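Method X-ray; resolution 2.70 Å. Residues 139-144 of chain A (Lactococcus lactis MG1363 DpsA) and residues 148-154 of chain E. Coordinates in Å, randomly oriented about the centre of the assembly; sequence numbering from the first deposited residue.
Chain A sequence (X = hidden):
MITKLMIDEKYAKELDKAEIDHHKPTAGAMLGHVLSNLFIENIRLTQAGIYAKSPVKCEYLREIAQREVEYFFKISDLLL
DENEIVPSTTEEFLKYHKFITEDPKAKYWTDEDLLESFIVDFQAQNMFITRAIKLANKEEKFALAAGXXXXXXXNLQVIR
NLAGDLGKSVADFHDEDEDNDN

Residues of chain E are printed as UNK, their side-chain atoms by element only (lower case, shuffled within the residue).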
ATOM      1  N   GLU A 139     -11.447 -41.328   2.732  1.00 40.64           N
ATOM      2  CA  GLU A 139     -11.556 -41.109   4.174  1.00 39.26           C
ATOM      3  C   GLU A 139     -12.512 -39.952   4.511  1.00 38.66           C
ATOM      4  O   GLU A 139     -12.765 -39.724   5.695  1.00 37.11           O
ATOM      5  CB  GLU A 139     -10.155 -40.902   4.789  1.00 39.11           C
ATOM      6  CG  GLU A 139      -9.402 -42.223   4.928  1.00 38.29           C
ATOM      7  CD  GLU A 139      -7.982 -42.106   5.428  1.00 39.95           C
ATOM      8  OE1 GLU A 139      -7.191 -42.959   4.964  1.00 41.80           O
ATOM      9  OE2 GLU A 139      -7.638 -41.219   6.275  1.00 38.62           O
ATOM     10  N   GLU A 140     -12.995 -39.250   3.492  1.00 38.19           N
ATOM     11  CA  GLU A 140     -13.787 -38.020   3.667  1.00 38.29           C
ATOM     12  C   GLU A 140     -13.094 -36.994   4.584  1.00 36.21           C
ATOM     13  O   GLU A 140     -13.722 -36.382   5.452  1.00 33.27           O
ATOM     14  CB  GLU A 140     -15.177 -38.327   4.244  1.00 39.79           C
ATOM     15  CG  GLU A 140     -16.005 -39.286   3.420  1.00 42.89           C
ATOM     16  CD  GLU A 140     -17.299 -39.638   4.151  1.00 46.36           C
ATOM     17  OE1 GLU A 140     -17.518 -39.118   5.285  1.00 48.22           O
ATOM     18  OE2 GLU A 140     -18.090 -40.451   3.633  1.00 49.16           O
ATOM     19  N   LYS A 141     -11.802 -36.813   4.357  1.00 35.65           N
ATOM     20  CA  LYS A 141     -11.098 -35.685   4.908  1.00 36.39           C
ATOM     21  C   LYS A 141     -11.056 -34.575   3.882  1.00 35.84           C
ATOM     22  O   LYS A 141     -10.021 -34.293   3.331  1.00 35.28           O
ATOM     23  CB  LYS A 141      -9.711 -36.138   5.311  1.00 37.22           C
ATOM     24  CG  LYS A 141      -9.726 -37.201   6.414  1.00 39.16           C
ATOM     25  CD  LYS A 141      -8.340 -37.411   7.055  1.00 40.23           C
ATOM     26  CE  LYS A 141      -8.412 -38.299   8.318  1.00 42.04           C
ATOM     27  NZ  LYS A 141      -9.020 -39.640   7.949  1.00 42.88           N
ATOM     28  N   PHE A 142     -12.183 -33.912   3.649  1.00 36.17           N
ATOM     29  CA  PHE A 142     -12.346 -33.103   2.417  1.00 37.16           C
ATOM     30  C   PHE A 142     -11.401 -31.895   2.273  1.00 36.52           C
ATOM     31  O   PHE A 142     -10.948 -31.598   1.176  1.00 36.03           O
ATOM     32  CB  PHE A 142     -13.751 -32.565   2.257  1.00 37.47           C
ATOM     33  CG  PHE A 142     -14.819 -33.515   2.621  1.00 40.49           C
ATOM     34  CD1 PHE A 142     -15.457 -33.415   3.864  1.00 42.60           C
ATOM     35  CD2 PHE A 142     -15.254 -34.461   1.725  1.00 42.74           C
ATOM     36  CE1 PHE A 142     -16.485 -34.241   4.193  1.00 43.16           C
ATOM     37  CE2 PHE A 142     -16.287 -35.299   2.064  1.00 44.23           C
ATOM     38  CZ  PHE A 142     -16.901 -35.177   3.298  1.00 43.76           C
ATOM     39  N   ALA A 143     -11.185 -31.154   3.359  1.00 36.00           N
ATOM     40  CA  ALA A 143     -10.313 -29.969   3.329  1.00 35.32           C
ATOM     41  C   ALA A 143      -8.902 -30.412   3.010  1.00 34.84           C
ATOM     42  O   ALA A 143      -8.230 -29.796   2.209  1.00 34.99           O
ATOM     43  CB  ALA A 143     -10.361 -29.197   4.640  1.00 34.58           C
ATOM     44  N   LEU A 144      -8.456 -31.479   3.634  1.00 35.21           N
ATOM     45  CA  LEU A 144      -7.139 -32.024   3.377  1.00 34.76           C
ATOM     46  C   LEU A 144      -7.010 -32.386   1.909  1.00 33.40           C
ATOM     47  O   LEU A 144      -6.012 -32.128   1.281  1.00 30.95           O
ATOM     48  CB  LEU A 144      -6.925 -33.269   4.214  1.00 35.69           C
ATOM     49  CG  LEU A 144      -5.571 -33.974   4.098  1.00 37.92           C
ATOM     50  CD1 LEU A 144      -4.484 -33.126   4.651  1.00 39.44           C
ATOM     51  CD2 LEU A 144      -5.615 -35.296   4.825  1.00 39.54           C
TER
ATOM     52  N   UNK E 148     -18.634 -25.165   0.484  1.00 29.06           N
ATOM     53  CA  UNK E 148     -18.984 -25.749   1.771  1.00 29.14           C
ATOM     54  C   UNK E 148     -17.800 -26.563   2.327  1.00 29.89           C
ATOM     55  O   UNK E 148     -17.614 -26.600   3.572  1.00 29.99           O
ATOM     56  c   UNK E 148     -21.385 -25.744   1.112  1.00 29.62           C
ATOM     57  c   UNK E 148     -20.675 -27.008   3.105  1.00 28.48           C
ATOM     58  c   UNK E 148     -20.269 -26.568   1.715  1.00 29.29           C
ATOM     59  N   UNK E 149     -17.010 -27.180   1.451  1.00 29.61           N
ATOM     60  CA  UNK E 149     -15.786 -27.874   1.883  1.00 30.96           C
ATOM     61  C   UNK E 149     -14.860 -26.965   2.665  1.00 32.39           C
ATOM     62  O   UNK E 149     -14.314 -27.319   3.691  1.00 33.97           O
ATOM     63  c   UNK E 149     -14.995 -28.467   0.703  1.00 30.69           C
ATOM     64  c   UNK E 149     -13.566 -28.817   1.116  1.00 31.09           C
ATOM     65  c   UNK E 149     -15.671 -29.693   0.102  1.00 31.49           C
ATOM     66  N   UNK E 150     -14.674 -25.775   2.161  1.00 34.27           N
ATOM     67  CA  UNK E 150     -13.839 -24.736   2.740  1.00 34.88           C
ATOM     68  C   UNK E 150     -14.300 -24.353   4.130  1.00 32.51           C
ATOM     69  O   UNK E 150     -13.480 -24.100   4.996  1.00 32.24           O
ATOM     70  o   UNK E 150     -12.957 -21.928  -0.316  1.00 41.84           O
ATOM     71  c   UNK E 150     -13.947 -23.571   1.743  1.00 36.23           C
ATOM     72  c   UNK E 150     -13.315 -22.237   2.061  1.00 40.68           C
ATOM     73  c   UNK E 150     -13.179 -21.348   0.805  1.00 45.03           C
ATOM     74  o   UNK E 150     -13.334 -20.081   0.985  1.00 45.54           O
ATOM     75  N   UNK E 151     -15.614 -24.297   4.314  1.00 30.70           N
ATOM     76  CA  UNK E 151     -16.228 -23.986   5.608  1.00 29.66           C
ATOM     77  C   UNK E 151     -15.996 -25.121   6.596  1.00 29.27           C
ATOM     78  O   UNK E 151     -15.654 -24.875   7.731  1.00 28.84           O
ATOM     79  c   UNK E 151     -18.591 -23.643   6.652  1.00 29.14           C
ATOM     80  c   UNK E 151     -18.226 -22.411   7.508  1.00 30.14           C
ATOM     81  c   UNK E 151     -20.022 -23.575   6.241  1.00 29.58           C
ATOM     82  c   UNK E 151     -17.724 -23.766   5.414  1.00 28.66           C
ATOM     83  N   UNK E 152     -16.108 -26.374   6.136  1.00 29.31           N
ATOM     84  CA  UNK E 152     -15.721 -27.562   6.897  1.00 28.93           C
ATOM     85  C   UNK E 152     -14.318 -27.440   7.414  1.00 27.56           C
ATOM     86  O   UNK E 152     -14.070 -27.650   8.591  1.00 28.39           O
ATOM     87  c   UNK E 152     -15.953 -30.678   7.686  1.00 32.44           C
ATOM     88  c   UNK E 152     -15.883 -28.796   6.022  1.00 29.28           C
ATOM     89  o   UNK E 152     -13.883 -33.589   8.204  1.00 35.48           O
ATOM     90  c   UNK E 152     -15.489 -31.851   8.206  1.00 32.82           C
ATOM     91  c   UNK E 152     -15.332 -30.069   6.615  1.00 30.79           C
ATOM     92  c   UNK E 152     -14.211 -30.686   6.080  1.00 32.58           C
ATOM     93  c   UNK E 152     -14.372 -32.430   7.673  1.00 33.83           C
ATOM     94  c   UNK E 152     -13.729 -31.852   6.610  1.00 33.50           C
ATOM     95  N   UNK E 153     -13.413 -27.035   6.541  1.00 26.28           N
ATOM     96  CA  UNK E 153     -12.009 -26.891   6.887  1.00 25.46           C
ATOM     97  C   UNK E 153     -11.808 -25.806   7.940  1.00 24.38           C
ATOM     98  O   UNK E 153     -10.981 -25.962   8.845  1.00 24.16           O
ATOM     99  N   UNK E 154     -12.546 -24.713   7.820  1.00 23.68           N
ATOM    100  CA  UNK E 154     -12.415 -23.610   8.764  1.00 23.80           C
ATOM    101  C   UNK E 154     -12.817 -24.037  10.180  1.00 25.78           C
ATOM    102  O   UNK E 154     -12.127 -23.697  11.131  1.00 25.22           O
ATOM    103  c   UNK E 154     -13.271 -19.032  11.025  1.00 19.04           C
ATOM    104  c   UNK E 154     -13.270 -21.222   9.286  1.00 19.21           C
ATOM    105  c   UNK E 154     -14.395 -20.885   9.979  1.00 17.30           C
ATOM    106  c   UNK E 154     -14.416 -19.788  10.845  1.00 18.63           C
ATOM    107  c   UNK E 154     -13.264 -22.408   8.336  1.00 22.65           C
ATOM    108  o   UNK E 154     -13.303 -17.983  11.889  1.00 23.32           O
ATOM    109  c   UNK E 154     -12.126 -20.437   9.475  1.00 19.24           C
ATOM    110  c   UNK E 154     -12.120 -19.351  10.358  1.00 17.27           C
TER

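Residues 148-154 of chain E form an unbroken stretch of helix that meets the start of a helix in chain A, where Lys141(A) occupies the N-cap position and Phe142(A) begins the first turn. Position 148 carries three carbons, one bearing the other two, and stays out of reach of chain A. This fork at the first side-chain atom identifies valine, Val148(E). Position 149 has the same three carbons and the same fork, but its CA-to-CB bond points toward chain A. One branch carbon lies 3.8 Å from Phe142(A) O and 3.9 Å from Phe142(A) CB, and the residue is again valine; the carbon concerned is CG1 of Val149(E).

At position 150, three carbons in a row end in two oxygens, the carboxylate of glutamate. Glu150(E) is exposed, and its CA-to-CB bond points away from the contact. Position 151 has four carbons forked at the second and is buried without reaching the other stretch; the fork is that of leucine, Leu151(E).

Position 152 bears one carbon followed by a six-carbon ring with a single oxygen at its far end. A ring carbon at position 152 lies 3.6 Å from Phe142(A) CD1; the residue is tyrosine, and the atom is CE1 of Tyr152(E). Position 153 has no side-chain atoms, and its CA lies 3.6 Å from Ala143(A) CB; it is glycine. A CB built on Gly153(E) with ideal geometry would fall 2.9 Å from Ala143(A) CB, a clash. Position 154 repeats the single carbon and six-membered ring with one oxygen, but its CA-to-CB bond points away from chain A and it makes no contact; it is a second tyrosine, Tyr154(E).

The contact is thus spaced along the helix: Val149(E), Tyr152(E) and Gly153(E) meet chain A, while the intervening residues turn elsewhere. Phe142(A) directs its edge at the face of Tyr152(E), with ring centroids 5.3 Å apart and planes at 74°, an edge-to-face arrangement that sets ring hydrogens against the aromatic face. Ala143(A) packs where the helix is bare, and the backbones approach to 5.0 Å between Ala143(A) CA and Gly153(E) CA, a fit that the absence of a side chain at Gly153(E) permits, since a CB there would clash with Ala143(A) CB. No hydrogen bond crosses between the stretches; the hydroxyl of Tyr152(E) finds its partner elsewhere in the structure. On chain A, the salt bridge from Lys141(A) NZ to Glu139(A) OE2, at 2.7 Å, is local to that chain. The 262 Å² buried here consequently rests on apolar packing and one aromatic pair.

Chain E 148-154: VVELYGY
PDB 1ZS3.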